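Local coordinates for YrdC-like domain-containing protein (Streptococcus mutans, PDB 3L7V) that is of unproven function but may bind double-stranded RNA and take part in tRNA modification, at residues Leu106-Pro111 and Pro132-Ala137; Thr110-Ala115 and Pro251-Asp256; Glu261-Val266 and Phe284-Tyr289. One frame throughout, in Å; residues are numbered along the deposited sequence.

How the contacts relate
Contacts 1 and 2 draw on the same piece of chain: Leu106-Pro111 spans the loop from the end of helix 100-106 to the start of helix 111-123, and Thr110-Ala115 carries it into the second helix. Contact 1, its centre about 17 Å from that of the chain, is partly buried and combines backbone bonds and an indole packed on leucine with a more polar outer side where a sulfate sits. Contact 2 lies at the surface and is polar, one glutamate carboxylate gripping two backbone N-H groups. Contact 3, again partly buried, is parallel strand pairing with apolar packing. Contacts 2 and 3 touch, Gln253 NE2 lying 3.0 Å from Ser286 O, a probable hydrogen bond.

Contact 1: residues Leu106-Pro111 and Pro132-Ala137; sequences LAQLTP and PWKAEA. With SO4 (sulfate ion), chain C.
The side chain of Leu106 runs alongside the indole of Trp133. The six-membered part of the indole takes the leucine: CZ3 of Trp133 is 4.0 Å from Leu106 CD2, while Leu106 CD1 reaches both CZ3 and CH2. Trp133 CG stands beside its own backbone N (chi1 -74°), and this swings the ring end back to the leucine although the CB bond leads away. At the ring edge, in its plane, sits the methyl of Ala137; NE1 is bonded to Ser159 OG of strand 158-163. A single beta bridge between Ala107 and Trp133 joins the loop that follows helix 100-106 to the chain leaving strand 127-132 for helix 135-143. Its two bonds, Lys134 N to Leu106 O and Gln108 N to Pro132 O, are both 3.1 Å long and nearly straight at 168°. Gln108, extended beyond CG, runs roughly perpendicular to the Pro132 side chain and gives NE2 to Trp133 O at 2.9 Å, coming from above the carbonyl plane. Lys134, bent at chi2, chi3 and chi4, reaches across Ala107: CD lies 3.4 Å from Ala107 O, and NZ bonds a water that also bonds Ala107 O. A sulfate, probably from the crystallisation liquor, accepts a bond from Ala135 N to its O2 (3.0 Å, 175°) at the start of helix 135-143, where the helix dipole would probably help to hold an anion.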
loop_
_atom_site.group_PDB
_atom_site.type_symbol
_atom_site.label_atom_id
_atom_site.label_comp_id
_atom_site.label_asym_id
_atom_site.label_seq_id
_atom_site.Cartn_x
_atom_site.Cartn_y
_atom_site.Cartn_z
ATOM N N LEU A 106 -3.111 11.899 8.028
ATOM C CA LEU A 106 -4.294 11.247 7.431
ATOM C C LEU A 106 -5.025 10.203 8.300
ATOM O O LEU A 106 -6.252 10.092 8.252
ATOM C CB LEU A 106 -3.922 10.592 6.086
ATOM C CG LEU A 106 -3.375 11.454 4.941
ATOM C CD1 LEU A 106 -3.302 10.655 3.628
ATOM C CD2 LEU A 106 -4.215 12.700 4.755
ATOM N N ALA A 107 -4.275 9.429 9.071
ATOM C CA ALA A 107 -4.840 8.297 9.807
ATOM C C ALA A 107 -4.875 8.529 11.312
ATOM O O ALA A 107 -3.993 9.181 11.848
ATOM C CB ALA A 107 -4.044 7.008 9.486
ATOM N N GLN A 108 -5.897 7.994 11.980
ATOM C CA GLN A 108 -5.973 8.007 13.444
ATOM C C GLN A 108 -4.964 7.011 14.015
ATOM O O GLN A 108 -4.828 5.889 13.495
ATOM C CB GLN A 108 -7.371 7.592 13.932
ATOM C CG GLN A 108 -8.497 8.540 13.604
ATOM C CD GLN A 108 -9.846 8.038 14.092
ATOM O OE1 GLN A 108 -9.944 7.353 15.110
ATOM N NE2 GLN A 108 -10.891 8.365 13.355
ATOM N N LEU A 109 -4.294 7.405 15.097
ATOM C CA LEU A 109 -3.198 6.619 15.682
ATOM C C LEU A 109 -3.235 6.631 17.221
ATOM O O LEU A 109 -3.781 7.559 17.827
ATOM C CB LEU A 109 -1.852 7.199 15.221
ATOM C CG LEU A 109 -1.092 6.707 13.979
ATOM C CD1 LEU A 109 -1.935 5.859 13.078
ATOM C CD2 LEU A 109 -0.484 7.865 13.207
ATOM N N THR A 110 -2.669 5.597 17.841
ATOM C CA THR A 110 -2.289 5.641 19.267
ATOM C C THR A 110 -0.761 5.703 19.396
ATOM O O THR A 110 -0.047 5.501 18.408
ATOM C CB THR A 110 -2.781 4.411 20.049
ATOM O OG1 THR A 110 -2.186 3.229 19.509
ATOM C CG2 THR A 110 -4.295 4.293 19.991
ATOM N N PRO A 111 -0.242 5.981 20.608
ATOM C CA PRO A 111 1.224 6.036 20.694
ATOM C C PRO A 111 1.909 4.692 20.407
ATOM O O PRO A 111 2.982 4.700 19.810
ATOM C CB PRO A 111 1.478 6.517 22.134
ATOM C CG PRO A 111 0.224 7.275 22.503
ATOM C CD PRO A 111 -0.888 6.496 21.831
ATOM N N PRO A 132 -8.602 3.792 10.574
ATOM C CA PRO A 132 -9.650 4.787 10.270
ATOM C C PRO A 132 -9.048 6.131 9.852
ATOM O O PRO A 132 -7.908 6.414 10.207
ATOM C CB PRO A 132 -10.376 4.974 11.615
ATOM C CG PRO A 132 -9.680 4.029 12.614
ATOM C CD PRO A 132 -8.327 3.717 12.021
ATOM N N TRP A 133 -9.799 6.953 9.126
ATOM C CA TRP A 133 -9.346 8.317 8.780
ATOM C C TRP A 133 -9.641 9.318 9.893
ATOM O O TRP A 133 -10.657 9.210 10.586
ATOM C CB TRP A 133 -10.013 8.823 7.486
ATOM C CG TRP A 133 -9.488 8.201 6.220
ATOM C CD1 TRP A 133 -9.689 6.914 5.789
ATOM C CD2 TRP A 133 -8.690 8.842 5.210
ATOM N NE1 TRP A 133 -9.056 6.716 4.580
ATOM C CE2 TRP A 133 -8.442 7.883 4.201
ATOM C CE3 TRP A 133 -8.161 10.131 5.061
ATOM C CZ2 TRP A 133 -7.684 8.173 3.062
ATOM C CZ3 TRP A 133 -7.408 10.415 3.927
ATOM C CH2 TRP A 133 -7.180 9.439 2.943
ATOM N N LYS A 134 -8.762 10.298 10.056
ATOM C CA LYS A 134 -9.072 11.452 10.908
ATOM C C LYS A 134 -10.253 12.230 10.332
ATOM O O LYS A 134 -10.300 12.487 9.129
ATOM C CB LYS A 134 -7.861 12.371 11.027
ATOM C CG LYS A 134 -6.778 11.821 11.916
ATOM C CD LYS A 134 -5.418 12.290 11.446
ATOM C CE LYS A 134 -4.946 13.485 12.234
ATOM N NZ LYS A 134 -4.553 13.031 13.588
ATOM N N ALA A 135 -11.203 12.605 11.186
ATOM C CA ALA A 135 -12.407 13.311 10.729
ATOM C C ALA A 135 -12.109 14.423 9.728
ATOM O O ALA A 135 -12.744 14.506 8.678
ATOM C CB ALA A 135 -13.191 13.875 11.907
ATOM N N GLU A 136 -11.147 15.276 10.064
ATOM C CA GLU A 136 -10.861 16.448 9.254
ATOM C C GLU A 136 -10.218 16.063 7.920
ATOM O O GLU A 136 -10.428 16.734 6.903
ATOM C CB GLU A 136 -9.964 17.415 10.025
ATOM C CG GLU A 136 -9.629 18.682 9.265
ATOM C CD GLU A 136 -10.710 19.738 9.379
ATOM O OE1 GLU A 136 -11.468 19.928 8.403
ATOM O OE2 GLU A 136 -10.801 20.377 10.448
ATOM N N ALA A 137 -9.435 14.985 7.934
ATOM C CA ALA A 137 -8.798 14.472 6.721
ATOM C C ALA A 137 -9.830 13.908 5.758
ATOM O O ALA A 137 -9.715 14.063 4.544
ATOM C CB ALA A 137 -7.777 13.401 7.070
HETATM S S SO4 C . -9.790 12.663 14.931
HETATM O O1 SO4 C . -10.024 12.329 16.332
HETATM O O2 SO4 C . -10.737 11.907 14.110
HETATM O O3 SO4 C . -9.998 14.094 14.725
HETATM O O4 SO4 C . -8.407 12.342 14.573
HETATM O O HOH W 1 -2.369 11.037 13.583
HETATM O O HOH W 2 -4.379 10.735 15.703
#

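Contact 2: residues Thr110-Ala115 and Pro251-Asp256; sequences TPEIDA and PQQGAD
Glu112, in the first turn of helix 111-123, sends its carboxylate to the backbone of Gln253 and Gly254. Its CB points at the loop Pro251-Asp256, and CG is held beside the backbone N by chi1 of -75°. Both carbons pass the amide end of Gln252, whose placement is doubtful because its NE2 lies 3.0 Å from Glu112 N, itself a donor. Beyond CG the chain is extended, which carries the carboxylate across to the backbone of the loop. There OE1 accepts from Gln253 N at 2.9 Å, met on the syn side, and OE2 accepts from Gly254 N at 3.0 Å, approached from above the carboxylate plane. Two successive peptide N-H groups thus share one carboxylate, a pairing that fixes its rotation and ties the start of the helix to the long connection between strands 239-241 and 265-268. Thr110 is the N-cap of this helix, its OG1 accepting a weak bond from Ile113 N. A water bonded to Thr110 OG1 gives one hydrogen to Glu112 OE1 and another to Pro251 O, so OE1 has both a peptide and a water donor. Gln252, bent at chi2, extends from the loop against the run of Glu112, its amide plane turned 53° from the carboxylate. Gln253 CB is 3.6 Å from Glu112 OE2, whereas the tip of that glutamine leads away to Ser286 O.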
loop_
_atom_site.group_PDB
_atom_site.type_symbol
_atom_site.label_atom_id
_atom_site.label_comp_id
_atom_site.label_asym_id
_atom_site.label_seq_id
_atom_site.Cartn_x
_atom_site.Cartn_y
_atom_site.Cartn_z
ATOM N N THR A 110 -2.669 5.597 17.841
ATOM C CA THR A 110 -2.289 5.641 19.267
ATOM C C THR A 110 -0.761 5.703 19.396
ATOM O O THR A 110 -0.047 5.501 18.408
ATOM C CB THR A 110 -2.781 4.411 20.049
ATOM O OG1 THR A 110 -2.186 3.229 19.509
ATOM C CG2 THR A 110 -4.295 4.293 19.991
ATOM N N PRO A 111 -0.242 5.981 20.608
ATOM C CA PRO A 111 1.224 6.036 20.694
ATOM C C PRO A 111 1.909 4.692 20.407
ATOM O O PRO A 111 2.982 4.700 19.810
ATOM C CB PRO A 111 1.478 6.517 22.134
ATOM C CG PRO A 111 0.224 7.275 22.503
ATOM C CD PRO A 111 -0.888 6.496 21.831
ATOM N N GLU A 112 1.322 3.571 20.821
ATOM C CA GLU A 112 1.845 2.246 20.449
ATOM C C GLU A 112 1.865 2.019 18.915
ATOM O O GLU A 112 2.858 1.556 18.359
ATOM C CB GLU A 112 1.041 1.130 21.129
ATOM C CG GLU A 112 1.325 0.948 22.619
ATOM C CD GLU A 112 0.268 0.110 23.356
ATOM O OE1 GLU A 112 -0.936 0.173 23.004
ATOM O OE2 GLU A 112 0.651 -0.606 24.307
ATOM N N ILE A 113 0.765 2.335 18.238
ATOM C CA ILE A 113 0.685 2.107 16.793
ATOM C C ILE A 113 1.695 2.983 16.065
ATOM O O ILE A 113 2.413 2.499 15.173
ATOM C CB ILE A 113 -0.742 2.335 16.232
ATOM C CG1 ILE A 113 -1.698 1.265 16.769
ATOM C CG2 ILE A 113 -0.728 2.286 14.707
ATOM C CD1 ILE A 113 -3.159 1.618 16.696
ATOM N N ASP A 114 1.755 4.262 16.447
ATOM C CA ASP A 114 2.749 5.193 15.906
ATOM C C ASP A 114 4.178 4.642 16.051
ATOM O O ASP A 114 4.944 4.642 15.090
ATOM C CB ASP A 114 2.634 6.572 16.578
ATOM C CG ASP A 114 3.598 7.630 15.969
ATOM O OD1 ASP A 114 4.713 7.274 15.529
ATOM O OD2 ASP A 114 3.245 8.831 15.945
ATOM N N ALA A 115 4.518 4.178 17.257
ATOM C CA ALA A 115 5.817 3.572 17.558
ATOM C C ALA A 115 6.086 2.278 16.766
ATOM O O ALA A 115 7.226 2.014 16.366
ATOM C CB ALA A 115 5.934 3.293 19.068
ATOM N N PRO A 251 -7.972 -0.186 21.345
ATOM C CA PRO A 251 -7.527 0.553 22.539
ATOM C C PRO A 251 -6.018 0.522 22.759
ATOM O O PRO A 251 -5.343 -0.387 22.261
ATOM C CB PRO A 251 -8.208 -0.199 23.695
ATOM C CG PRO A 251 -9.293 -0.990 23.076
ATOM C CD PRO A 251 -8.825 -1.329 21.696
ATOM N N GLN A 252 -5.512 1.510 23.497
ATOM C CA GLN A 252 -4.149 1.490 24.028
ATOM C C GLN A 252 -4.028 0.418 25.090
ATOM O O GLN A 252 -4.852 0.352 25.993
ATOM C CB GLN A 252 -3.793 2.830 24.684
ATOM C CG GLN A 252 -2.969 3.779 23.840
ATOM C CD GLN A 252 -1.479 3.455 23.839
ATOM O OE1 GLN A 252 -0.812 3.489 24.876
ATOM N NE2 GLN A 252 -0.950 3.167 22.662
ATOM N N GLN A 253 -2.983 -0.399 24.998
ATOM C CA GLN A 253 -2.739 -1.437 25.997
ATOM C C GLN A 253 -1.944 -0.938 27.219
ATOM O O GLN A 253 -2.481 -0.858 28.316
ATOM C CB GLN A 253 -2.072 -2.674 25.356
ATOM C CG GLN A 253 -3.017 -3.434 24.416
ATOM C CD GLN A 253 -2.386 -4.650 23.756
ATOM O OE1 GLN A 253 -1.561 -5.336 24.354
ATOM N NE2 GLN A 253 -2.783 -4.924 22.513
ATOM N N GLY A 254 -0.670 -0.613 27.030
ATOM C CA GLY A 254 0.185 -0.258 28.152
ATOM C C GLY A 254 1.158 -1.383 28.440
ATOM O O GLY A 254 0.778 -2.552 28.442
ATOM N N ALA A 255 2.415 -1.027 28.671
ATOM C CA ALA A 255 3.495 -1.996 28.864
ATOM C C ALA A 255 3.284 -2.982 30.017
ATOM O O ALA A 255 3.913 -4.031 30.054
ATOM C CB ALA A 255 4.824 -1.276 29.025
ATOM N N ASP A 256 2.392 -2.651 30.944
ATOM C CA ASP A 256 2.148 -3.483 32.120
ATOM C C ASP A 256 0.821 -4.269 32.070
ATOM O O ASP A 256 0.490 -4.988 33.011
ATOM C CB ASP A 256 2.160 -2.606 33.376
ATOM C CG ASP A 256 1.120 -1.500 33.314
ATOM O OD1 ASP A 256 0.985 -0.867 32.241
ATOM O OD2 ASP A 256 0.432 -1.266 34.330
HETATM O O HOH W 3 -2.733 0.184 20.578
#

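Contact 3: residues Glu261-Val266 and Phe284-Tyr289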
loop_
_atom_site.group_PDB
_atom_site.type_symbol
_atom_site.label_atom_id
_atom_site.label_comp_id
_atom_site.label_asym_id
_atom_site.label_seq_id
_atom_site.Cartn_x
_atom_site.Cartn_y
_atom_site.Cartn_z
ATOM N N GLU A 261 -8.325 -6.797 24.897
ATOM C CA GLU A 261 -9.082 -6.968 23.649
ATOM C C GLU A 261 -10.130 -5.863 23.509
ATOM O O GLU A 261 -10.697 -5.429 24.514
ATOM C CB GLU A 261 -9.793 -8.324 23.612
ATOM C CG GLU A 261 -8.908 -9.561 23.678
ATOM C CD GLU A 261 -9.717 -10.847 23.499
ATOM O OE1 GLU A 261 -10.936 -10.739 23.243
ATOM O OE2 GLU A 261 -9.147 -11.962 23.608
ATOM N N PRO A 262 -10.413 -5.415 22.267
ATOM C CA PRO A 262 -9.870 -5.868 20.975
ATOM C C PRO A 262 -8.376 -5.574 20.817
ATOM O O PRO A 262 -7.842 -4.724 21.535
ATOM C CB PRO A 262 -10.668 -5.048 19.942
ATOM C CG PRO A 262 -11.835 -4.470 20.685
ATOM C CD PRO A 262 -11.358 -4.298 22.094
ATOM N N CYS A 263 -7.723 -6.250 19.871
ATOM C CA CYS A 263 -6.267 -6.171 19.721
ATOM C C CYS A 263 -5.818 -6.300 18.259
ATOM O O CYS A 263 -6.621 -6.653 17.394
ATOM C CB CYS A 263 -5.611 -7.259 20.582
ATOM S SG CYS A 263 -6.055 -8.952 20.130
ATOM N N PRO A 264 -4.529 -6.012 17.971
ATOM C CA PRO A 264 -4.026 -6.128 16.588
ATOM C C PRO A 264 -4.224 -7.541 16.031
ATOM O O PRO A 264 -4.102 -8.482 16.814
ATOM C CB PRO A 264 -2.525 -5.861 16.727
ATOM C CG PRO A 264 -2.374 -5.095 18.036
ATOM C CD PRO A 264 -3.514 -5.507 18.915
ATOM N N VAL A 265 -4.500 -7.692 14.726
ATOM C CA VAL A 265 -4.661 -9.027 14.118
ATOM C C VAL A 265 -3.928 -9.193 12.771
ATOM O O VAL A 265 -4.201 -8.466 11.822
ATOM C CB VAL A 265 -6.148 -9.359 13.873
ATOM C CG1 VAL A 265 -6.287 -10.736 13.192
ATOM C CG2 VAL A 265 -6.968 -9.289 15.177
ATOM N N VAL A 266 -3.021 -10.161 12.670
ATOM C CA VAL A 266 -2.374 -10.421 11.388
ATOM C C VAL A 266 -3.354 -11.163 10.466
ATOM O O VAL A 266 -3.747 -12.286 10.769
ATOM C CB VAL A 266 -1.056 -11.227 11.555
ATOM C CG1 VAL A 266 -0.453 -11.620 10.179
ATOM C CG2 VAL A 266 -0.044 -10.454 12.409
ATOM N N PHE A 284 3.305 -5.067 21.943
ATOM C CA PHE A 284 1.999 -5.364 22.526
ATOM C C PHE A 284 2.088 -6.671 23.344
ATOM O O PHE A 284 2.688 -7.641 22.892
ATOM C CB PHE A 284 0.923 -5.542 21.432
ATOM C CG PHE A 284 0.810 -4.395 20.450
ATOM C CD1 PHE A 284 -0.173 -3.412 20.612
ATOM C CD2 PHE A 284 1.631 -4.336 19.323
ATOM C CE1 PHE A 284 -0.298 -2.357 19.683
ATOM C CE2 PHE A 284 1.513 -3.296 18.404
ATOM C CZ PHE A 284 0.550 -2.298 18.586
ATOM N N ASN A 285 1.483 -6.712 24.529
ATOM C CA ASN A 285 1.399 -7.978 25.269
ATOM C C ASN A 285 0.277 -8.887 24.759
ATOM O O ASN A 285 0.166 -10.052 25.154
ATOM C CB ASN A 285 1.246 -7.729 26.775
ATOM C CG ASN A 285 2.502 -7.124 27.386
ATOM O OD1 ASN A 285 3.605 -7.428 26.950
ATOM N ND2 ASN A 285 2.337 -6.255 28.383
ATOM N N SER A 286 -0.544 -8.348 23.867
ATOM C CA SER A 286 -1.713 -9.061 23.394
ATOM C C SER A 286 -1.980 -8.839 21.896
ATOM O O SER A 286 -2.259 -7.713 21.483
ATOM C CB SER A 286 -2.916 -8.628 24.236
ATOM O OG SER A 286 -4.079 -9.363 23.927
ATOM N N TRP A 287 -1.889 -9.915 21.097
ATOM C CA TRP A 287 -2.259 -9.904 19.665
ATOM C C TRP A 287 -2.672 -11.289 19.094
ATOM O O TRP A 287 -2.402 -12.328 19.706
ATOM C CB TRP A 287 -1.170 -9.233 18.781
ATOM C CG TRP A 287 0.214 -9.919 18.735
ATOM C CD1 TRP A 287 1.263 -9.717 19.602
ATOM C CD2 TRP A 287 0.689 -10.859 17.755
ATOM N NE1 TRP A 287 2.350 -10.471 19.218
ATOM C CE2 TRP A 287 2.023 -11.177 18.086
ATOM C CE3 TRP A 287 0.121 -11.449 16.612
ATOM C CZ2 TRP A 287 2.789 -12.088 17.334
ATOM C CZ3 TRP A 287 0.889 -12.346 15.858
ATOM C CH2 TRP A 287 2.202 -12.659 16.226
ATOM N N ASN A 288 -3.327 -11.285 17.925
ATOM C CA ASN A 288 -3.880 -12.500 17.306
ATOM C C ASN A 288 -3.291 -12.803 15.930
ATOM O O ASN A 288 -2.943 -11.890 15.184
ATOM C CB ASN A 288 -5.411 -12.387 17.132
ATOM C CG ASN A 288 -6.183 -12.487 18.448
ATOM O OD1 ASN A 288 -7.417 -12.550 18.447
ATOM N ND2 ASN A 288 -5.469 -12.498 19.567
ATOM N N TYR A 289 -3.207 -14.082 15.574
ATOM C CA TYR A 289 -2.772 -14.460 14.222
ATOM C C TYR A 289 -3.934 -15.162 13.507
ATOM O O TYR A 289 -4.402 -16.200 13.993
ATOM C CB TYR A 289 -1.518 -15.357 14.287
ATOM C CG TYR A 289 -1.005 -15.823 12.942
ATOM C CD1 TYR A 289 0.005 -15.133 12.284
ATOM C CD2 TYR A 289 -1.533 -16.955 12.331
ATOM C CE1 TYR A 289 0.462 -15.546 11.042
ATOM C CE2 TYR A 289 -1.080 -17.390 11.109
ATOM C CZ TYR A 289 -0.085 -16.685 10.462
ATOM O OH TYR A 289 0.370 -17.113 9.233
#
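Pro264 CG sits over the centre of the Phe284 ring, 3.8 Å from its centroid and 13° off the normal, a CH-pi contact at one end of a beta-alpha-beta unit. In this unit strand 265-268 and strand 288-289 run parallel, joined by helix 273-283, and strand 288-289 is an outermost strand of the sheet within this chain. Pairing is carried by Asn288 N to Pro264 O and by Val266 N to Asn288 O, each 3.1 Å. Val266 follows the flank of the Trp287 side chain, its CG2 4.0 Å from Trp287 CZ3; Leu280 of the connecting helix 273-283 touches both side chains. The indole reaches this position because Trp287 CG lies between its backbone N and carbonyl carbon (chi1 63°). Tyr289 instead stretches CG anti to N, and its CD1 and CE1 meet the other branch of Val266, CG1. Val266 and Tyr289 lie on one face of the sheet, Val265 and Asn288 on the other, where Val265 CG2 packs 4.0 Å from Asn288 CB. Cys263, two residues before the strand, turns its SG to the asparagine amide, 3.6 Å from Asn288 ND2.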